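Local coordinates for protein putative aldolase (Bacteroides vulgatus ATCC 8482, PDB 3DXI) that is a putative aldolase that folds as a closed eight-stranded parallel beta/alpha (TIM) barrel related to the HMGL-like family, at residues Y15-D20 with E263-G268; T220-G225 with T256-L261. All coordinates share one frame; numbering follows the deposited sequence.

Interaction 1 of 2, residues Y15-D20 with E263-G268; sequences YYTNWD and EKYQWG
An aromatic cluster of Tyr16, Tyr265 and Trp267 joins the loop that follows helix 9-13 to the C-terminal end of helix 248-265 in this TIM barrel. Tyr16 carries the contact. Tyr16 CB sits over the centre of the Tyr265 ring, 3.7 Å from the ring centroid, in a CH-pi contact. In turn, Tyr265 CB lies over one face of the Tyr16 ring, offset toward its rim. The two side chains thus run antiparallel. Their ring planes are 24° apart, but the rings are strongly offset, with the Tyr16 and Tyr265 centroids 5.3 Å apart. Matching torsions, with CG anti to the carbonyl carbon (chi1 -59° in Tyr16, -65° in Tyr265), turn each ring back to its own backbone N side, so that each CB can lie over the partner's ring.

Farther out, Tyr16 CE2 meets Trp267 CE3 at 3.6 Å, with the two ring systems oblique to each other. Tyr16 OH comes within 3.3 Å of Trp267 CB. Thr17 adds its methyl, CG2, 3.8 Å from Tyr265 CE2. The hydroxyl of Thr17, OG1, turns back instead and donates to Asp20 O at 2.9 Å, across the type I' turn from Thr17 to Asp20. Gln266, with positive phi, ends the helical run between the two aromatic residues of 263-268.

The contact between the segments is therefore mainly apolar and aromatic. The polar ends of two side chains bond outside it: Tyr16 OH to Gly223 O, and Trp267 NE1 to Thr220 O. Those bonds are likely to restrict how far the two rings can shift.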
# COMPACT_ATOMS: atom_id res chain seq x y z
N TYR A 15 -3.57 1.61 21.36
CA TYR A 15 -2.26 2.16 21.68
C TYR A 15 -2.29 3.69 21.82
O TYR A 15 -1.81 4.25 22.81
CB TYR A 15 -1.29 1.76 20.57
CG TYR A 15 0.12 2.28 20.72
CD1 TYR A 15 1.08 1.55 21.44
CD2 TYR A 15 0.52 3.48 20.13
CE1 TYR A 15 2.39 2.01 21.56
CE2 TYR A 15 1.83 3.95 20.25
CZ TYR A 15 2.75 3.20 20.96
OH TYR A 15 4.05 3.65 21.07
N TYR A 16 -2.86 4.35 20.82
CA TYR A 16 -2.93 5.81 20.78
C TYR A 16 -3.80 6.50 21.83
O TYR A 16 -3.54 7.64 22.19
CB TYR A 16 -3.39 6.24 19.39
CG TYR A 16 -2.48 5.78 18.27
CD1 TYR A 16 -1.24 6.37 18.06
CD2 TYR A 16 -2.89 4.77 17.40
CE1 TYR A 16 -0.41 5.97 17.02
CE2 TYR A 16 -2.07 4.36 16.35
CZ TYR A 16 -0.84 4.96 16.17
OH TYR A 16 -0.03 4.57 15.12
N THR A 17 -4.83 5.81 22.31
CA THR A 17 -5.75 6.40 23.28
C THR A 17 -5.74 5.75 24.66
O THR A 17 -6.68 5.94 25.43
CB THR A 17 -7.18 6.32 22.74
OG1 THR A 17 -7.56 4.94 22.64
CG2 THR A 17 -7.26 6.96 21.35
N ASN A 18 -4.69 5.01 24.96
CA ASN A 18 -4.58 4.29 26.23
C ASN A 18 -5.68 3.25 26.28
O ASN A 18 -6.14 2.88 27.36
CB ASN A 18 -4.75 5.24 27.42
CG ASN A 18 -3.70 6.31 27.47
OD1 ASN A 18 -2.52 6.05 27.26
ND2 ASN A 18 -4.13 7.54 27.78
N TRP A 19 -6.12 2.81 25.10
CA TRP A 19 -7.18 1.81 25.00
C TRP A 19 -8.51 2.33 25.55
O TRP A 19 -9.37 1.55 25.97
CB TRP A 19 -6.77 0.52 25.71
CG TRP A 19 -5.79 -0.27 24.89
CD1 TRP A 19 -6.09 -1.16 23.90
CD2 TRP A 19 -4.36 -0.15 24.91
NE1 TRP A 19 -4.94 -1.60 23.29
CE2 TRP A 19 -3.86 -0.99 23.89
CE3 TRP A 19 -3.46 0.59 25.68
CZ2 TRP A 19 -2.49 -1.11 23.62
CZ3 TRP A 19 -2.10 0.47 25.41
CH2 TRP A 19 -1.63 -0.37 24.39
N ASP A 20 -8.68 3.64 25.55
CA ASP A 20 -9.93 4.23 25.99
C ASP A 20 -10.72 4.58 24.75
O ASP A 20 -10.19 5.18 23.81
CB ASP A 20 -9.70 5.49 26.83
CG ASP A 20 -9.35 5.17 28.27
OD1 ASP A 20 -10.08 4.37 28.90
OD2 ASP A 20 -8.34 5.74 28.77
N GLU A 263 -7.10 11.54 11.96
CA GLU A 263 -6.56 12.86 11.65
C GLU A 263 -5.69 13.36 12.80
O GLU A 263 -4.76 14.13 12.59
CB GLU A 263 -7.71 13.83 11.35
CG GLU A 263 -8.61 13.31 10.24
CD GLU A 263 -9.74 14.25 9.89
OE1 GLU A 263 -10.32 14.87 10.81
OE2 GLU A 263 -10.06 14.37 8.68
N LYS A 264 -5.98 12.90 14.01
CA LYS A 264 -5.20 13.30 15.17
C LYS A 264 -3.91 12.49 15.31
O LYS A 264 -2.84 13.07 15.49
CB LYS A 264 -6.02 13.13 16.45
CG LYS A 264 -5.22 13.45 17.70
CD LYS A 264 -6.03 13.27 18.96
CE LYS A 264 -5.27 13.83 20.15
NZ LYS A 264 -4.99 15.29 19.97
N TYR A 265 -4.01 11.17 15.22
CA TYR A 265 -2.85 10.29 15.40
C TYR A 265 -2.11 9.88 14.14
O TYR A 265 -0.94 9.50 14.19
CB TYR A 265 -3.28 9.06 16.20
CG TYR A 265 -3.71 9.42 17.60
CD1 TYR A 265 -2.79 9.96 18.51
CD2 TYR A 265 -5.03 9.26 18.02
CE1 TYR A 265 -3.18 10.34 19.79
CE2 TYR A 265 -5.43 9.63 19.31
CZ TYR A 265 -4.50 10.17 20.19
OH TYR A 265 -4.87 10.56 21.45
N GLN A 266 -2.81 9.94 13.01
CA GLN A 266 -2.23 9.61 11.72
C GLN A 266 -1.33 8.39 11.62
O GLN A 266 -0.14 8.51 11.30
CB GLN A 266 -1.46 10.82 11.19
CG GLN A 266 -2.28 12.08 11.11
CD GLN A 266 -1.60 13.13 10.27
OE1 GLN A 266 -1.56 13.02 9.04
NE2 GLN A 266 -1.04 14.14 10.92
N TRP A 267 -1.87 7.21 11.89
CA TRP A 267 -1.07 6.00 11.76
C TRP A 267 -0.87 5.80 10.26
O TRP A 267 -1.62 6.34 9.46
CB TRP A 267 -1.79 4.80 12.38
CG TRP A 267 -3.26 4.78 12.08
CD1 TRP A 267 -3.86 4.24 10.98
CD2 TRP A 267 -4.30 5.33 12.89
NE1 TRP A 267 -5.22 4.41 11.06
CE2 TRP A 267 -5.52 5.09 12.22
CE3 TRP A 267 -4.33 6.02 14.11
CZ2 TRP A 267 -6.76 5.49 12.73
CZ3 TRP A 267 -5.57 6.43 14.62
CH2 TRP A 267 -6.76 6.16 13.93
N GLY A 268 0.14 5.02 9.88
CA GLY A 268 0.41 4.80 8.48
C GLY A 268 1.91 4.79 8.32
O GLY A 268 2.63 5.31 9.17

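Interaction 2 of 2, residues T220-G225 with T256-L261; sequences TGMGRG and TTFTPL
Met222, a selenomethionine in this model, reaches from the loop after strand 214-217 to Phe258 and Leu261 on helix 248-265. Its SE approaches the Phe258 ring at CD1, 4.0 Å away, and CE1 is only slightly farther. This is a Met-aromatic contact of oblique geometry. Met222 SE lies 5.0 Å from the centroid of the Phe258 ring, 60° off the ring normal. The two side chains cross at about a right angle. Beyond the selenium, Met222 CE touches Leu261 CD1 at 4.2 Å. No hydrogen bond links the two segments, so these apolar contacts make the join.

The reach of Met222 comes from its extended chain. CG is anti to the backbone N (chi1 -174°), and the remaining torsions also stay near 180°. Phe258 and Leu261 lie three residues apart on the helix, and both start toward the loop. Polar bonds hold the loop from outside the contact: Met222 O pairs with Thr218 OG1, and Thr220 N with Glu232 OE1. The helix is kinked at Pro260, which has no N-H; Leu261 N also lacks a bond to the turn before.

Neighbouring elements complete the surroundings. Thr9 of helix 9-13 touches both Met222 and Phe258. Ile25 and Tyr29 of helix 23-34 also pack on Phe258. This buried contact thus joins the loop after the eighth barrel strand to helix 248-265, beside the two helices that follow the first strand.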
# COMPACT_ATOMS: atom_id res chain seq x y z
N THR A 220 -9.28 1.31 8.84
CA THR A 220 -8.30 2.33 8.43
C THR A 220 -6.87 1.90 8.74
O THR A 220 -5.96 2.71 8.71
CB THR A 220 -8.55 3.73 9.07
OG1 THR A 220 -8.35 3.68 10.48
CG2 THR A 220 -9.97 4.22 8.78
N GLY A 221 -6.69 0.61 9.03
CA GLY A 221 -5.36 0.09 9.33
C GLY A 221 -4.83 0.54 10.69
O GLY A 221 -3.66 0.36 10.99
N MSE A 222 -5.71 1.11 11.50
CA MSE A 222 -5.35 1.61 12.82
C MSE A 222 -4.49 0.60 13.58
O MSE A 222 -4.85 -0.57 13.73
CB MSE A 222 -6.60 1.94 13.63
CG MSE A 222 -6.33 2.60 14.98
SE MSE A 222 -7.97 3.05 15.92
CE MSE A 222 -7.30 4.39 17.15
N GLY A 223 -3.34 1.08 14.05
CA GLY A 223 -2.40 0.26 14.78
C GLY A 223 -1.17 1.11 15.00
O GLY A 223 -1.02 2.15 14.36
N ARG A 224 -0.28 0.69 15.89
CA ARG A 224 0.91 1.49 16.15
C ARG A 224 1.83 1.57 14.92
O ARG A 224 1.88 0.64 14.10
CB ARG A 224 1.68 0.94 17.36
CG ARG A 224 2.02 -0.54 17.28
CD ARG A 224 2.80 -0.98 18.53
NE ARG A 224 2.00 -0.94 19.76
CZ ARG A 224 1.22 -1.93 20.18
NH1 ARG A 224 1.13 -3.06 19.48
NH2 ARG A 224 0.54 -1.81 21.32
N GLY A 225 2.52 2.70 14.79
CA GLY A 225 3.42 2.90 13.67
C GLY A 225 2.76 2.90 12.31
O GLY A 225 1.81 3.66 12.07
N THR A 256 -15.67 6.66 8.76
CA THR A 256 -15.92 8.03 9.22
C THR A 256 -15.87 8.11 10.74
O THR A 256 -15.37 9.09 11.29
CB THR A 256 -17.28 8.55 8.73
OG1 THR A 256 -17.26 8.66 7.30
CG2 THR A 256 -17.58 9.92 9.34
N THR A 257 -16.40 7.09 11.42
CA THR A 257 -16.40 7.07 12.87
C THR A 257 -14.96 7.20 13.40
O THR A 257 -14.70 7.94 14.35
CB THR A 257 -17.01 5.75 13.41
OG1 THR A 257 -18.39 5.67 13.05
CG2 THR A 257 -16.91 5.70 14.93
N PHE A 258 -14.03 6.48 12.77
CA PHE A 258 -12.63 6.48 13.18
C PHE A 258 -11.76 7.56 12.56
O PHE A 258 -10.57 7.65 12.86
CB PHE A 258 -12.03 5.10 12.88
CG PHE A 258 -12.43 4.04 13.87
CD1 PHE A 258 -11.75 3.89 15.07
CD2 PHE A 258 -13.52 3.21 13.62
CE1 PHE A 258 -12.14 2.94 16.01
CE2 PHE A 258 -13.93 2.25 14.55
CZ PHE A 258 -13.23 2.11 15.75
N THR A 259 -12.36 8.40 11.71
CA THR A 259 -11.61 9.46 11.05
C THR A 259 -11.08 10.57 11.96
O THR A 259 -9.99 11.08 11.73
CB THR A 259 -12.43 10.03 9.87
OG1 THR A 259 -12.49 9.04 8.83
CG2 THR A 259 -11.80 11.30 9.30
N PRO A 260 -11.84 10.97 13.00
CA PRO A 260 -11.29 12.02 13.86
C PRO A 260 -9.99 11.55 14.53
O PRO A 260 -9.04 12.31 14.65
CB PRO A 260 -12.42 12.26 14.86
CG PRO A 260 -13.64 12.08 14.02
CD PRO A 260 -13.30 10.83 13.21
N LEU A 261 -9.96 10.29 14.96
CA LEU A 261 -8.77 9.74 15.60
C LEU A 261 -7.61 9.62 14.60
O LEU A 261 -6.45 9.86 14.95
CB LEU A 261 -9.07 8.39 16.22
CG LEU A 261 -9.88 8.48 17.52
CD1 LEU A 261 -10.41 7.10 17.89
CD2 LEU A 261 -9.00 9.05 18.63

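The two contacts lie on the same side of the chain's centre, with their own centres about 7 Å apart. Both use helix 248-265: interaction 2 takes residues 256-261, and interaction 1 takes the helix end and the residues after it. Along the chain the order is 15-20, 220-225, 256-261 and 263-268. Both segments of interaction 2 therefore fall between those of interaction 1. The contacts also touch directly, since two side chains of interaction 1 bond to backbone oxygens of loop 220-225. Together they bring loops following the first and eighth barrel strands, neighbours in the closed sheet, against helix 248-265.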